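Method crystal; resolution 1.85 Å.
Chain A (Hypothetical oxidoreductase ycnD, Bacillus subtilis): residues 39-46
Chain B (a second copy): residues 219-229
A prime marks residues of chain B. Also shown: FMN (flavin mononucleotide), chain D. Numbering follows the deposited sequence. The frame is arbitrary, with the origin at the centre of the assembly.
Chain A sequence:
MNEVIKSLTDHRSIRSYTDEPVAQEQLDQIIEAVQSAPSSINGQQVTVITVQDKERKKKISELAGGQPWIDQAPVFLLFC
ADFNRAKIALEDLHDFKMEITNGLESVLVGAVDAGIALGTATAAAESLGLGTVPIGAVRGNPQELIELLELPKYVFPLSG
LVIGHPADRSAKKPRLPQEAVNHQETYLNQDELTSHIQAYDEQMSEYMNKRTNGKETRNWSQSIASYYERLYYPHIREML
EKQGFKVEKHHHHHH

Chain A, residues 39-46: SSINGQQV
Chain B, residues 219-229: NWSQSIASYYE

Residues 39-46 of chain A form an irregular loop that folds back on itself: Asn42 N bonds Ser39 O (3.0 Å) and Gly43 N bonds Ser40 O (2.7 Å), while Ile41 (phi/psi 48/28), Asn42 (56/28) and Gln44 (46/54) all take positive phi. Against it lies a helix of chain B beginning at Trp220′ and capped by Asn219′, whose OD1 accepts from Gln222′ N (2.8 Å). The closest CA pair is Gly43 and Ile224′, CA to CA 6.7 Å. Ile224′ (m, m) brings its CD1 to 3.7 Å from Gly43 CA; a CB on Gly43 would fall 1.8 Å from Gln45 OE1, within its own loop.

Two hydrogen bonds join the stretches. Trp220′ (chi1 t, chi2 74°) gives its indole NE1 to Asn42 O at 2.9 Å, nearly straight at 168°; the same carbonyl accepts from Gln44 NE2 (3.1 Å). Four residues after Ile224′, Tyr228′ (chi1 m, chi2 -22°) donates OH to Gln45 OE1 at 2.6 Å, near its ring plane. Ile41 (p, t) points toward the helix and packs by van der Waals contact: its CD1 lies 3.7 Å from Ile224′ CD1 and 3.4 Å from Tyr228′ OH, and its CG2 sits over the Tyr227′ ring face, 4.3 Å from the centroid, a CH-pi contact. Water 1 bridges Ser40 OG (2.7 Å) and Tyr228′ OH (2.9 Å); water 2 links Ile41 O and Ser223′ OG, 2.7 Å from each.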

ATOM      1  N   SER A  39       6.562   0.882  -8.023  1.00 10.92           N
ATOM      2  CA  SER A  39       7.267   1.024  -6.749  1.00  9.40           C
ATOM      3  C   SER A  39       8.077   2.315  -6.833  1.00  9.52           C
ATOM      4  O   SER A  39       8.519   2.704  -7.911  1.00  9.98           O
ATOM      5  CB  SER A  39       8.192  -0.172  -6.482  1.00 10.44           C
ATOM      6  OG  SER A  39       9.319  -0.180  -7.342  1.00 10.00           O
ATOM      7  N   SER A  40       8.254   2.985  -5.702  1.00  9.09           N
ATOM      8  CA  SER A  40       8.996   4.243  -5.680  1.00  9.39           C
ATOM      9  C   SER A  40      10.396   4.063  -6.280  1.00  9.47           C
ATOM     10  O   SER A  40      11.156   3.188  -5.848  1.00  8.79           O
ATOM     11  CB  SER A  40       9.083   4.764  -4.245  1.00  9.43           C
ATOM     12  OG  SER A  40       9.570   6.093  -4.215  1.00 10.23           O
ATOM     13  N   ILE A  41      10.710   4.903  -7.270  1.00 10.89           N
ATOM     14  CA  ILE A  41      11.977   4.896  -8.018  1.00 12.23           C
ATOM     15  C   ILE A  41      12.374   3.502  -8.507  1.00 11.92           C
ATOM     16  O   ILE A  41      13.557   3.215  -8.711  1.00 12.86           O
ATOM     17  CB  ILE A  41      13.174   5.496  -7.202  1.00 13.47           C
ATOM     18  CG1 ILE A  41      13.625   4.537  -6.098  1.00 14.08           C
ATOM     19  CG2 ILE A  41      12.776   6.841  -6.607  1.00 13.88           C
ATOM     20  CD1 ILE A  41      14.925   4.953  -5.432  1.00 15.08           C
ATOM     21  N   ASN A  42      11.373   2.657  -8.732  1.00 10.76           N
ATOM     22  CA  ASN A  42      11.588   1.273  -9.160  1.00  9.78           C
ATOM     23  C   ASN A  42      12.496   0.588  -8.149  1.00  9.04           C
ATOM     24  O   ASN A  42      13.223  -0.349  -8.476  1.00 10.65           O
ATOM     25  CB  ASN A  42      12.207   1.202 -10.566  1.00 10.75           C
ATOM     26  CG  ASN A  42      12.199  -0.219 -11.135  1.00 12.51           C
ATOM     27  OD1 ASN A  42      11.253  -0.978 -10.915  1.00 11.30           O
ATOM     28  ND2 ASN A  42      13.245  -0.576 -11.876  1.00 11.76           N
ATOM     29  N   GLY A  43      12.434   1.067  -6.909  1.00  8.75           N
ATOM     30  CA  GLY A  43      13.242   0.500  -5.844  1.00  9.43           C
ATOM     31  C   GLY A  43      12.748  -0.852  -5.360  1.00  9.44           C
ATOM     32  O   GLY A  43      13.484  -1.571  -4.685  1.00 10.64           O
ATOM     33  N   GLN A  44      11.501  -1.191  -5.681  1.00  8.25           N
ATOM     34  CA  GLN A  44      10.928  -2.477  -5.289  1.00  8.40           C
ATOM     35  C   GLN A  44      11.232  -2.767  -3.817  1.00  9.39           C
ATOM     36  O   GLN A  44      11.762  -3.821  -3.467  1.00 10.19           O
ATOM     37  CB  GLN A  44      11.497  -3.569  -6.208  1.00 10.12           C
ATOM     38  CG  GLN A  44      11.183  -3.287  -7.684  1.00  8.98           C
ATOM     39  CD  GLN A  44      12.076  -4.025  -8.663  1.00  9.71           C
ATOM     40  OE1 GLN A  44      11.983  -5.246  -8.823  1.00  9.64           O
ATOM     41  NE2 GLN A  44      12.951  -3.279  -9.331  1.00 11.21           N
ATOM     42  N   GLN A  45      10.859  -1.819  -2.964  1.00  8.86           N
ATOM     43  CA  GLN A  45      11.106  -1.901  -1.531  1.00 10.10           C
ATOM     44  C   GLN A  45      10.186  -2.825  -0.728  1.00  9.96           C
ATOM     45  O   GLN A  45       9.803  -2.510   0.404  1.00 11.14           O
ATOM     46  CB  GLN A  45      11.081  -0.486  -0.936  1.00 11.43           C
ATOM     47  CG  GLN A  45      12.355   0.329  -1.192  1.00 11.90           C
ATOM     48  CD  GLN A  45      12.351   1.143  -2.485  1.00 11.03           C
ATOM     49  OE1 GLN A  45      13.390   1.667  -2.889  1.00 10.68           O
ATOM     50  NE2 GLN A  45      11.190   1.271  -3.125  1.00 10.12           N
ATOM     51  N   VAL A  46       9.836  -3.966  -1.310  1.00 10.22           N
ATOM     52  CA  VAL A  46       8.984  -4.933  -0.631  1.00 10.04           C
ATOM     53  C   VAL A  46       9.474  -6.348  -0.930  1.00 10.96           C
ATOM     54  O   VAL A  46       9.940  -6.643  -2.033  1.00 10.27           O
ATOM     55  CB  VAL A  46       7.487  -4.781  -1.059  1.00 10.73           C
ATOM     56  CG1 VAL A  46       7.351  -4.886  -2.566  1.00 13.89           C
ATOM     57  CG2 VAL A  46       6.630  -5.849  -0.377  1.00 12.01           C
TER
ATOM     58  N   ASN B 219      22.733   1.420 -14.375  1.00 15.51           N
ATOM     59  CA  ASN B 219      22.040   0.198 -13.978  1.00 14.08           C
ATOM     60  C   ASN B 219      21.144   0.474 -12.772  1.00 12.65           C
ATOM     61  O   ASN B 219      20.919   1.632 -12.414  1.00 12.40           O
ATOM     62  CB  ASN B 219      23.025  -0.943 -13.673  1.00 11.93           C
ATOM     63  CG  ASN B 219      23.999  -0.605 -12.569  1.00 11.08           C
ATOM     64  OD1 ASN B 219      23.658   0.087 -11.614  1.00 14.42           O
ATOM     65  ND2 ASN B 219      25.223  -1.116 -12.684  1.00 11.24           N
ATOM     66  N   TRP B 220      20.630  -0.581 -12.149  1.00 10.96           N
ATOM     67  CA  TRP B 220      19.733  -0.422 -11.008  1.00 10.63           C
ATOM     68  C   TRP B 220      20.422   0.058  -9.730  1.00 10.18           C
ATOM     69  O   TRP B 220      20.045   1.084  -9.169  1.00 10.22           O
ATOM     70  CB  TRP B 220      19.004  -1.739 -10.734  1.00 11.15           C
ATOM     71  CG  TRP B 220      17.947  -1.643  -9.675  1.00 10.36           C
ATOM     72  CD1 TRP B 220      16.718  -1.052  -9.789  1.00 11.12           C
ATOM     73  CD2 TRP B 220      18.010  -2.185  -8.352  1.00 10.98           C
ATOM     74  NE1 TRP B 220      16.011  -1.200  -8.619  1.00 11.93           N
ATOM     75  CE2 TRP B 220      16.779  -1.892  -7.720  1.00 10.70           C
ATOM     76  CE3 TRP B 220      18.989  -2.891  -7.636  1.00 11.49           C
ATOM     77  CZ2 TRP B 220      16.499  -2.281  -6.404  1.00 10.07           C
ATOM     78  CZ3 TRP B 220      18.712  -3.279  -6.323  1.00  9.45           C
ATOM     79  CH2 TRP B 220      17.472  -2.973  -5.724  1.00 12.25           C
ATOM     80  N   SER B 221      21.428  -0.677  -9.261  1.00 11.18           N
ATOM     81  CA  SER B 221      22.110  -0.276  -8.034  1.00 11.57           C
ATOM     82  C   SER B 221      22.668   1.148  -8.126  1.00 11.62           C
ATOM     83  O   SER B 221      22.670   1.882  -7.135  1.00 12.02           O
ATOM     84  CB  SER B 221      23.232  -1.267  -7.688  1.00 10.46           C
ATOM     85  OG  SER B 221      24.232  -1.293  -8.689  1.00 12.32           O
ATOM     86  N   GLN B 222      23.142   1.542  -9.308  1.00 12.25           N
ATOM     87  CA  GLN B 222      23.673   2.892  -9.484  1.00 13.04           C
ATOM     88  C   GLN B 222      22.547   3.906  -9.303  1.00 14.33           C
ATOM     89  O   GLN B 222      22.747   4.960  -8.705  1.00 14.46           O
ATOM     90  CB  GLN B 222      24.303   3.057 -10.873  1.00 14.30           C
ATOM     91  CG  GLN B 222      25.580   2.241 -11.069  1.00 13.41           C
ATOM     92  CD  GLN B 222      26.099   2.289 -12.497  1.00 14.50           C
ATOM     93  OE1 GLN B 222      25.322   2.362 -13.448  1.00 14.34           O
ATOM     94  NE2 GLN B 222      27.418   2.222 -12.653  1.00 12.77           N
ATOM     95  N   SER B 223      21.363   3.584  -9.815  1.00 12.72           N
ATOM     96  CA  SER B 223      20.225   4.487  -9.681  1.00 14.04           C
ATOM     97  C   SER B 223      19.805   4.595  -8.220  1.00 13.37           C
ATOM     98  O   SER B 223      19.649   5.696  -7.687  1.00 14.89           O
ATOM     99  CB  SER B 223      19.039   3.992 -10.519  1.00 14.70           C
ATOM    100  OG  SER B 223      17.909   4.833 -10.329  1.00 15.60           O
ATOM    101  N   ILE B 224      19.630   3.448  -7.574  1.00 13.63           N
ATOM    102  CA  ILE B 224      19.220   3.412  -6.174  1.00 14.01           C
ATOM    103  C   ILE B 224      20.214   4.155  -5.289  1.00 14.56           C
ATOM    104  O   ILE B 224      19.821   4.885  -4.374  1.00 14.18           O
ATOM    105  CB  ILE B 224      19.090   1.953  -5.672  1.00 14.85           C
ATOM    106  CG1 ILE B 224      18.043   1.210  -6.508  1.00 15.10           C
ATOM    107  CG2 ILE B 224      18.697   1.935  -4.199  1.00 14.77           C
ATOM    108  CD1 ILE B 224      16.663   1.853  -6.493  1.00 15.33           C
ATOM    109  N   ALA B 225      21.500   3.970  -5.568  1.00 12.89           N
ATOM    110  CA  ALA B 225      22.544   4.625  -4.792  1.00 15.33           C
ATOM    111  C   ALA B 225      22.541   6.137  -5.015  1.00 15.17           C
ATOM    112  O   ALA B 225      22.881   6.896  -4.111  1.00 17.55           O
ATOM    113  CB  ALA B 225      23.915   4.037  -5.152  1.00 15.44           C
ATOM    114  N   SER B 226      22.147   6.576  -6.209  1.00 15.06           N
ATOM    115  CA  SER B 226      22.119   8.010  -6.497  1.00 15.51           C
ATOM    116  C   SER B 226      21.001   8.725  -5.740  1.00 16.19           C
ATOM    117  O   SER B 226      21.017   9.947  -5.607  1.00 15.08           O
ATOM    118  CB  SER B 226      21.961   8.262  -8.001  1.00 17.32           C
ATOM    119  OG  SER B 226      20.646   7.981  -8.446  1.00 19.57           O
ATOM    120  N   TYR B 227      20.030   7.964  -5.245  1.00 12.31           N
ATOM    121  CA  TYR B 227      18.921   8.553  -4.502  1.00 13.64           C
ATOM    122  C   TYR B 227      19.043   8.419  -2.991  1.00 13.68           C
ATOM    123  O   TYR B 227      18.852   9.385  -2.255  1.00 13.25           O
ATOM    124  CB  TYR B 227      17.583   7.916  -4.906  1.00 14.07           C
ATOM    125  CG  TYR B 227      16.999   8.412  -6.204  1.00 16.31           C
ATOM    126  CD1 TYR B 227      17.294   7.783  -7.413  1.00 18.04           C
ATOM    127  CD2 TYR B 227      16.141   9.513  -6.222  1.00 19.49           C
ATOM    128  CE1 TYR B 227      16.747   8.237  -8.613  1.00 19.44           C
ATOM    129  CE2 TYR B 227      15.589   9.975  -7.416  1.00 20.94           C
ATOM    130  CZ  TYR B 227      15.897   9.333  -8.605  1.00 21.55           C
ATOM    131  OH  TYR B 227      15.363   9.795  -9.786  1.00 24.48           O
ATOM    132  N   TYR B 228      19.369   7.216  -2.533  1.00 12.23           N
ATOM    133  CA  TYR B 228      19.424   6.942  -1.106  1.00 10.98           C
ATOM    134  C   TYR B 228      20.686   7.298  -0.328  1.00 12.43           C
ATOM    135  O   TYR B 228      20.771   7.008   0.864  1.00 13.58           O
ATOM    136  CB  TYR B 228      19.051   5.471  -0.865  1.00 11.04           C
ATOM    137  CG  TYR B 228      17.637   5.125  -1.307  1.00 10.61           C
ATOM    138  CD1 TYR B 228      16.660   6.119  -1.430  1.00 11.29           C
ATOM    139  CD2 TYR B 228      17.261   3.802  -1.553  1.00 11.62           C
ATOM    140  CE1 TYR B 228      15.345   5.803  -1.785  1.00 10.51           C
ATOM    141  CE2 TYR B 228      15.945   3.477  -1.905  1.00  9.48           C
ATOM    142  CZ  TYR B 228      14.995   4.485  -2.017  1.00 10.94           C
ATOM    143  OH  TYR B 228      13.692   4.176  -2.348  1.00 12.86           O
ATOM    144  N   GLU B 229      21.653   7.935  -0.981  1.00 12.98           N
ATOM    145  CA  GLU B 229      22.885   8.328  -0.303  1.00 15.73           C
ATOM    146  C   GLU B 229      22.632   9.521   0.624  1.00 15.80           C
ATOM    147  O   GLU B 229      23.499   9.909   1.404  1.00 15.17           O
ATOM    148  CB  GLU B 229      23.971   8.663  -1.333  1.00 18.41           C
ATOM    149  CG  GLU B 229      23.531   9.634  -2.415  1.00 25.08           C
ATOM    150  CD  GLU B 229      23.910  11.063  -2.104  1.00 28.44           C
ATOM    151  OE1 GLU B 229      23.481  11.965  -2.855  1.00 29.02           O
ATOM    152  OE2 GLU B 229      24.644  11.282  -1.116  1.00 31.51           O
TER
HETATM  153  N1  FMN D 301       7.238   8.542 -11.127  1.00 16.46           N
HETATM  154  C2  FMN D 301       7.428   9.845 -11.409  1.00 16.60           C
HETATM  155  O2  FMN D 301       7.647  10.235 -12.525  1.00 18.22           O
HETATM  156  N3  FMN D 301       7.376  10.855 -10.386  1.00 16.76           N
HETATM  157  C4  FMN D 301       7.116  10.535  -9.048  1.00 15.32           C
HETATM  158  O4  FMN D 301       7.085  11.424  -8.215  1.00 12.83           O
HETATM  159  C4A FMN D 301       6.891   9.120  -8.730  1.00 15.07           C
HETATM  160  N5  FMN D 301       6.642   8.738  -7.436  1.00 15.88           N
HETATM  161  C5A FMN D 301       6.258   7.429  -7.205  1.00 13.89           C
HETATM  162  C6  FMN D 301       5.810   7.094  -5.883  1.00 15.53           C
HETATM  163  C7  FMN D 301       5.354   5.815  -5.573  1.00 14.36           C
HETATM  164  C7M FMN D 301       4.830   5.527  -4.180  1.00 14.51           C
HETATM  165  C8  FMN D 301       5.364   4.759  -6.602  1.00 13.08           C
HETATM  166  C8M FMN D 301       4.841   3.370  -6.334  1.00 10.68           C
HETATM  167  C9  FMN D 301       5.839   5.057  -7.910  1.00 13.03           C
HETATM  168  C9A FMN D 301       6.275   6.386  -8.231  1.00 15.34           C
HETATM  169  N10 FMN D 301       6.687   6.813  -9.579  1.00 13.78           N
HETATM  170  C10 FMN D 301       6.953   8.133  -9.845  1.00 15.02           C
HETATM  171  C1' FMN D 301       6.766   5.790 -10.674  1.00 13.78           C
HETATM  172  C2' FMN D 301       8.048   4.896 -10.570  1.00 15.00           C
HETATM  173  O2' FMN D 301       9.161   5.646 -11.075  1.00 16.34           O
HETATM  174  C3' FMN D 301       7.793   3.626 -11.399  1.00 15.60           C
HETATM  175  O3' FMN D 301       6.692   2.912 -10.803  1.00 14.60           O
HETATM  176  C4' FMN D 301       9.033   2.700 -11.415  1.00 16.65           C
HETATM  177  O4' FMN D 301      10.141   3.327 -12.069  1.00 18.00           O
HETATM  178  C5' FMN D 301       8.642   1.402 -12.108  1.00 17.34           C
HETATM  179  O5' FMN D 301       8.375   1.674 -13.627  1.00 16.97           O
HETATM  180  P   FMN D 301       6.980   1.309 -14.158  1.00 17.87           P
HETATM  181  O1P FMN D 301       6.867  -0.133 -14.289  1.00 17.26           O
HETATM  182  O2P FMN D 301       6.818   1.923 -15.462  1.00 16.69           O
HETATM  183  O3P FMN D 301       5.941   1.792 -13.256  1.00 15.04           O
HETATM  184  O   HOH W   1      11.905   6.327  -2.953  1.00  9.68           O
HETATM  185  O   HOH W   2      15.897   3.068 -10.019  1.00 23.22           O